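Local coordinates for hypothetical protein (Staphylococcus aureus subsp. aureus, PDB 2IL5) that is of unknown function but, as a Bet v 1-like protein of the Hsp90 ATPase activator homolog 1-like family, may bind an apolar ligand between sheet and helix, at residues Q41-S46 with G61-V66; M92-P97 with D104-E109. All coordinates share one frame; numbering follows the deposited sequence.

Contact 1. Residues Q41-S46 with G61-V66; sequences QWFMTS and GKYRIV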
loop_
_atom_site.group_PDB
_atom_site.type_symbol
_atom_site.label_atom_id
_atom_site.label_comp_id
_atom_site.label_asym_id
_atom_site.label_seq_id
_atom_site.Cartn_x
_atom_site.Cartn_y
_atom_site.Cartn_z
ATOM N N GLN A 41 3.523 -10.143 -6.043
ATOM C CA GLN A 41 3.677 -11.086 -4.969
ATOM C C GLN A 41 3.215 -10.568 -3.620
ATOM O O GLN A 41 3.052 -11.376 -2.696
ATOM C CB GLN A 41 5.138 -11.559 -4.868
ATOM C CG GLN A 41 5.688 -12.184 -6.144
ATOM C CD GLN A 41 7.118 -12.706 -6.000
ATOM O OE1 GLN A 41 7.399 -13.571 -5.168
ATOM N NE2 GLN A 41 8.022 -12.190 -6.829
ATOM N N TRP A 42 2.958 -9.263 -3.487
ATOM C CA TRP A 42 2.671 -8.720 -2.148
ATOM C C TRP A 42 1.723 -7.548 -2.069
ATOM O O TRP A 42 1.091 -7.362 -1.049
ATOM C CB TRP A 42 3.966 -8.344 -1.406
ATOM C CG TRP A 42 4.622 -7.079 -1.894
ATOM C CD1 TRP A 42 5.568 -6.979 -2.882
ATOM C CD2 TRP A 42 4.427 -5.739 -1.385
ATOM N NE1 TRP A 42 5.950 -5.650 -3.036
ATOM C CE2 TRP A 42 5.275 -4.877 -2.127
ATOM C CE3 TRP A 42 3.609 -5.176 -0.380
ATOM C CZ2 TRP A 42 5.321 -3.478 -1.900
ATOM C CZ3 TRP A 42 3.670 -3.798 -0.151
ATOM C CH2 TRP A 42 4.530 -2.969 -0.909
ATOM N N PHE A 43 1.658 -6.728 -3.103
ATOM C CA PHE A 43 0.915 -5.472 -3.006
ATOM C C PHE A 43 -0.535 -5.663 -3.402
ATOM O O PHE A 43 -0.845 -5.669 -4.588
ATOM C CB PHE A 43 1.562 -4.398 -3.884
ATOM C CG PHE A 43 1.021 -3.037 -3.648
ATOM C CD1 PHE A 43 0.057 -2.497 -4.498
ATOM C CD2 PHE A 43 1.451 -2.290 -2.556
ATOM C CE1 PHE A 43 -0.473 -1.220 -4.262
ATOM C CE2 PHE A 43 0.922 -1.016 -2.313
ATOM C CZ PHE A 43 -0.039 -0.491 -3.182
HETATM N N MSE A 44 -1.396 -5.830 -2.393
HETATM C CA MSE A 44 -2.843 -6.124 -2.537
HETATM C C MSE A 44 -3.129 -7.402 -3.305
HETATM O O MSE A 44 -4.232 -7.630 -3.777
HETATM C CB MSE A 44 -3.588 -4.959 -3.196
HETATM C CG MSE A 44 -3.153 -3.591 -2.747
HETATM SE SE MSE A 44 -4.164 -2.968 -1.236
HETATM C CE MSE A 44 -6.009 -3.087 -1.892
ATOM N N THR A 45 -2.111 -8.235 -3.435
ATOM C CA THR A 45 -2.255 -9.462 -4.159
ATOM C C THR A 45 -1.170 -10.461 -3.722
ATOM O O THR A 45 -0.410 -10.176 -2.788
ATOM C CB THR A 45 -2.239 -9.139 -5.657
ATOM O OG1 THR A 45 -2.704 -10.264 -6.408
ATOM C CG2 THR A 45 -0.856 -8.669 -6.102
ATOM N N SER A 46 -1.121 -11.633 -4.350
ATOM C CA SER A 46 -0.010 -12.578 -4.119
ATOM C C SER A 46 0.224 -13.414 -5.365
ATOM O O SER A 46 -0.599 -13.371 -6.302
ATOM C CB SER A 46 -0.254 -13.468 -2.888
ATOM O OG SER A 46 -1.338 -14.334 -3.130
ATOM N N GLY A 61 2.117 7.478 -14.262
ATOM C CA GLY A 61 1.805 6.162 -14.806
ATOM C C GLY A 61 0.780 5.368 -13.991
ATOM O O GLY A 61 0.753 5.438 -12.770
ATOM N N LYS A 62 -0.033 4.573 -14.686
ATOM C CA LYS A 62 -1.079 3.774 -14.050
ATOM C C LYS A 62 -0.620 2.378 -13.639
ATOM O O LYS A 62 0.253 1.782 -14.279
ATOM C CB LYS A 62 -2.288 3.676 -14.978
ATOM C CG LYS A 62 -3.436 2.803 -14.404
ATOM C CD LYS A 62 -4.635 2.693 -15.347
ATOM C CE LYS A 62 -5.547 1.579 -14.893
ATOM N NZ LYS A 62 -6.634 1.354 -15.892
ATOM N N TYR A 63 -1.205 1.855 -12.563
ATOM C CA TYR A 63 -1.095 0.446 -12.280
ATOM C C TYR A 63 -2.492 -0.135 -12.095
ATOM O O TYR A 63 -3.425 0.564 -11.658
ATOM C CB TYR A 63 -0.169 0.140 -11.084
ATOM C CG TYR A 63 -0.773 0.530 -9.761
ATOM C CD1 TYR A 63 -0.573 1.808 -9.225
ATOM C CD2 TYR A 63 -1.589 -0.366 -9.065
ATOM C CE1 TYR A 63 -1.162 2.170 -8.015
ATOM C CE2 TYR A 63 -2.188 -0.024 -7.877
ATOM C CZ TYR A 63 -1.972 1.239 -7.338
ATOM O OH TYR A 63 -2.586 1.562 -6.144
ATOM N N ARG A 64 -2.630 -1.415 -12.468
ATOM C CA ARG A 64 -3.891 -2.127 -12.327
ATOM C C ARG A 64 -3.691 -3.578 -11.852
ATOM O O ARG A 64 -3.097 -4.398 -12.555
ATOM C CB ARG A 64 -4.663 -2.083 -13.636
ATOM C CG ARG A 64 -6.020 -2.658 -13.512
ATOM C CD ARG A 64 -6.709 -2.707 -14.858
ATOM N NE ARG A 64 -8.120 -3.080 -14.702
ATOM C CZ ARG A 64 -8.588 -4.284 -14.989
ATOM N NH1 ARG A 64 -9.870 -4.568 -14.818
ATOM N NH2 ARG A 64 -7.762 -5.208 -15.456
ATOM N N ILE A 65 -4.181 -3.872 -10.650
ATOM C CA ILE A 65 -4.059 -5.198 -10.042
ATOM C C ILE A 65 -5.451 -5.817 -9.905
ATOM O O ILE A 65 -6.376 -5.192 -9.353
ATOM C CB ILE A 65 -3.381 -5.122 -8.657
ATOM C CG1 ILE A 65 -1.970 -4.533 -8.796
ATOM C CG2 ILE A 65 -3.414 -6.496 -7.977
ATOM C CD1 ILE A 65 -1.241 -4.219 -7.499
ATOM N N VAL A 66 -5.590 -7.032 -10.453
ATOM C CA VAL A 66 -6.800 -7.853 -10.321
ATOM C C VAL A 66 -6.463 -9.098 -9.471
ATOM O O VAL A 66 -5.599 -9.891 -9.819
ATOM C CB VAL A 66 -7.333 -8.249 -11.704
ATOM C CG1 VAL A 66 -8.639 -8.966 -11.594
ATOM C CG2 VAL A 66 -7.477 -7.008 -12.594
#
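T45 and I65 make the nearest backbone approach, CA to CA 7.5 Å, where the irregular loop 41-46 passes over strand 62-66 without any hydrogen bond across. F43, selenomethionine M44 and T45 all direct CB toward the strand, but the end of the M44 side chain leads away. I65 takes up F43 and T45. Its CG2 branch, anti to the backbone N, meets CB of T45 at 3.7 Å and the T45 methyl CG2 almost as closely. Its other branch ends in CD1, which lies in the plane of the F43 ring at its edge, 3.7 Å from F43 CD1, and also packs 3.3 Å from F43 O. The Y63 hydroxyl approaches the same ring edge in plane, OH to F43 CE1 4.0 Å. The side chains of F43 and Y63 cross at about a right angle. M44 CG lies over one face of the F43 ring, offset toward its rim. The buried polar ends bond outward: T45 OG1 to D67 and N50, Y63 OH to T93. The loop is therefore joined to this strand by the two branches of I65 and the edge of the F43 ring, while the buried hydroxyls of T45 and Y63 find their partners outside the two segments.

Contact 2. Residues M92-P97 with D104-E109; sequences MTIGMP and DVIEVE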
loop_
_atom_site.group_PDB
_atom_site.type_symbol
_atom_site.label_atom_id
_atom_site.label_comp_id
_atom_site.label_asym_id
_atom_site.label_seq_id
_atom_site.Cartn_x
_atom_site.Cartn_y
_atom_site.Cartn_z
HETATM N N MSE A 92 2.073 7.381 -4.220
HETATM C CA MSE A 92 1.157 6.759 -5.119
HETATM C C MSE A 92 -0.276 6.889 -4.584
HETATM O O MSE A 92 -0.486 7.203 -3.391
HETATM C CB MSE A 92 1.567 5.295 -5.380
HETATM C CG MSE A 92 1.522 4.388 -4.185
HETATM SE SE MSE A 92 2.362 2.698 -4.426
HETATM C CE MSE A 92 1.203 2.044 -5.833
ATOM N N THR A 93 -1.245 6.705 -5.485
ATOM C CA THR A 93 -2.642 6.566 -5.103
ATOM C C THR A 93 -3.146 5.105 -5.106
ATOM O O THR A 93 -2.639 4.210 -5.841
ATOM C CB THR A 93 -3.612 7.404 -5.949
ATOM O OG1 THR A 93 -3.863 6.753 -7.195
ATOM C CG2 THR A 93 -3.115 8.813 -6.178
ATOM N N ILE A 94 -4.112 4.893 -4.217
ATOM C CA ILE A 94 -5.015 3.731 -4.215
ATOM C C ILE A 94 -6.359 4.322 -4.601
ATOM O O ILE A 94 -6.932 5.122 -3.882
ATOM C CB ILE A 94 -5.120 3.095 -2.850
ATOM C CG1 ILE A 94 -3.788 2.494 -2.449
ATOM C CG2 ILE A 94 -6.165 1.958 -2.872
ATOM C CD1 ILE A 94 -3.672 0.976 -2.805
ATOM N N GLY A 95 -6.827 4.004 -5.795
ATOM C CA GLY A 95 -7.953 4.736 -6.351
ATOM C C GLY A 95 -7.515 5.604 -7.498
ATOM O O GLY A 95 -6.428 6.179 -7.513
HETATM N N MSE A 96 -8.406 5.702 -8.465
HETATM C CA MSE A 96 -8.111 6.300 -9.737
HETATM C C MSE A 96 -8.654 7.762 -9.742
HETATM O O MSE A 96 -9.872 7.976 -9.616
HETATM C CB MSE A 96 -8.739 5.390 -10.808
HETATM C CG MSE A 96 -8.066 5.392 -12.164
HETATM SE SE MSE A 96 -6.149 5.009 -12.223
HETATM C CE MSE A 96 -5.790 5.949 -13.916
ATOM N N PRO A 97 -7.744 8.772 -9.813
ATOM C CA PRO A 97 -8.127 10.192 -9.845
ATOM C C PRO A 97 -9.376 10.471 -10.666
ATOM O O PRO A 97 -10.000 11.518 -10.503
ATOM C CB PRO A 97 -6.910 10.864 -10.499
ATOM C CG PRO A 97 -5.723 10.002 -10.087
ATOM C CD PRO A 97 -6.271 8.598 -9.818
ATOM N N ASP A 104 -7.274 6.980 -2.049
ATOM C CA ASP A 104 -6.369 6.880 -0.950
ATOM C C ASP A 104 -4.945 7.276 -1.405
ATOM O O ASP A 104 -4.559 7.143 -2.563
ATOM C CB ASP A 104 -6.362 5.485 -0.372
ATOM C CG ASP A 104 -7.774 4.953 -0.058
ATOM O OD1 ASP A 104 -8.723 5.759 0.170
ATOM O OD2 ASP A 104 -7.892 3.698 0.002
ATOM N N VAL A 105 -4.187 7.739 -0.429
ATOM C CA VAL A 105 -2.841 8.232 -0.640
ATOM C C VAL A 105 -1.892 7.329 0.109
ATOM O O VAL A 105 -2.098 7.054 1.258
ATOM C CB VAL A 105 -2.715 9.733 -0.162
ATOM C CG1 VAL A 105 -1.253 10.130 0.078
ATOM C CG2 VAL A 105 -3.431 10.679 -1.169
ATOM N N ILE A 106 -0.861 6.870 -0.579
ATOM C CA ILE A 106 0.323 6.260 0.049
ATOM C C ILE A 106 1.566 7.152 -0.147
ATOM O O ILE A 106 1.855 7.575 -1.249
ATOM C CB ILE A 106 0.598 4.852 -0.563
ATOM C CG1 ILE A 106 -0.446 3.845 -0.025
ATOM C CG2 ILE A 106 2.051 4.379 -0.274
ATOM C CD1 ILE A 106 -0.373 2.424 -0.685
ATOM N N GLU A 107 2.279 7.459 0.930
ATOM C CA GLU A 107 3.597 8.121 0.819
ATOM C C GLU A 107 4.567 7.298 1.641
ATOM O O GLU A 107 4.343 7.088 2.818
ATOM C CB GLU A 107 3.553 9.558 1.278
ATOM C CG GLU A 107 2.595 10.395 0.436
ATOM C CD GLU A 107 2.360 11.794 0.921
ATOM O OE1 GLU A 107 2.766 12.144 2.047
ATOM O OE2 GLU A 107 1.771 12.593 0.132
ATOM N N VAL A 108 5.599 6.767 0.990
ATOM C CA VAL A 108 6.520 5.878 1.651
ATOM C C VAL A 108 7.972 6.327 1.370
ATOM O O VAL A 108 8.393 6.461 0.223
ATOM C CB VAL A 108 6.242 4.352 1.321
ATOM C CG1 VAL A 108 6.409 4.068 -0.153
ATOM C CG2 VAL A 108 7.165 3.423 2.178
ATOM N N GLU A 109 8.715 6.579 2.450
ATOM C CA GLU A 109 10.090 6.991 2.350
ATOM C C GLU A 109 11.064 5.915 2.863
ATOM O O GLU A 109 10.801 5.260 3.866
ATOM C CB GLU A 109 10.288 8.328 3.068
ATOM C CG GLU A 109 11.303 9.209 2.349
ATOM C CD GLU A 109 11.477 10.591 2.943
ATOM O OE1 GLU A 109 10.708 10.997 3.852
ATOM O OE2 GLU A 109 12.391 11.290 2.450
#
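M92 pairs with I106 and I94 with D104 in an antiparallel beta hairpin, whose strands 89-94 and 104-112 lie next to each other in the curved sheet of a Bet v 1-like, helix-grip fold. Both are hydrogen-bonded pairs. At M92 the ladder is regular: M92 N gives to I106 O at 3.0 Å, and I106 N returns a bond to M92 O. At I94 it is more distorted: I94 N lies above the carbonyl plane of D104, and the bond from D104 N to I94 O, though short at 2.6 Å, is bent to 130° at the hydrogen. T93 faces V105 between them as a non-hydrogen-bonded pair, and T93 CA points a hydrogen at D104 O (3.2 Å).

The tight part is the face that carries M92, I94, D104 and I106. Selenomethionine M92 lies beside I106, both pointing the same way, with CG 3.8 Å from I106 CB; W33 adjoins both side chains. I94 CG1 touches I106 CD1, also at 3.8 Å, while I94 CB packs on D104 CB. A bound sodium ion lies about 4 Å from the I94 side chain. The D104 carboxylate is held by the next strand, OD1 by S126 and OD2 by Y124.

The T93-V105 face is looser, their side chains contributing little to the contact. Beyond I94 the pairing with 104-109 ends, though G95 still bonds to E78, and M96 and P97 run out exposed to solvent. G95 starts this departure at phi 109°, where a CB would press on the carbonyl O of I94. The T93 hydroxyl spans the bend: OG1, between the backbone N and the carbonyl carbon (chi1 79°), donates to G95 O at 2.6 Å, nearly in line with that carbonyl.

Overall arrangement
Both segments of contact 1 precede those of contact 2 in the sequence, and the centres of the contacts lie about 13 Å apart. Both reach the same antiparallel sheet, in which strand 74-85 runs between strand 62-68 of contact 1 and strand 89-94 of contact 2. The Y63 side chain bridges the two, its OH probably hydrogen-bonded to T93 O at 2.7 Å and packed on I94 CD1 at 3.6 Å. F43 of the loop 41-46 also touches M92 and I94, while W42 and M44 meet helix 136-166. The two contacts probably line one apolar region between the curved sheet and the long helix, where relatives with this fold can hold ligands.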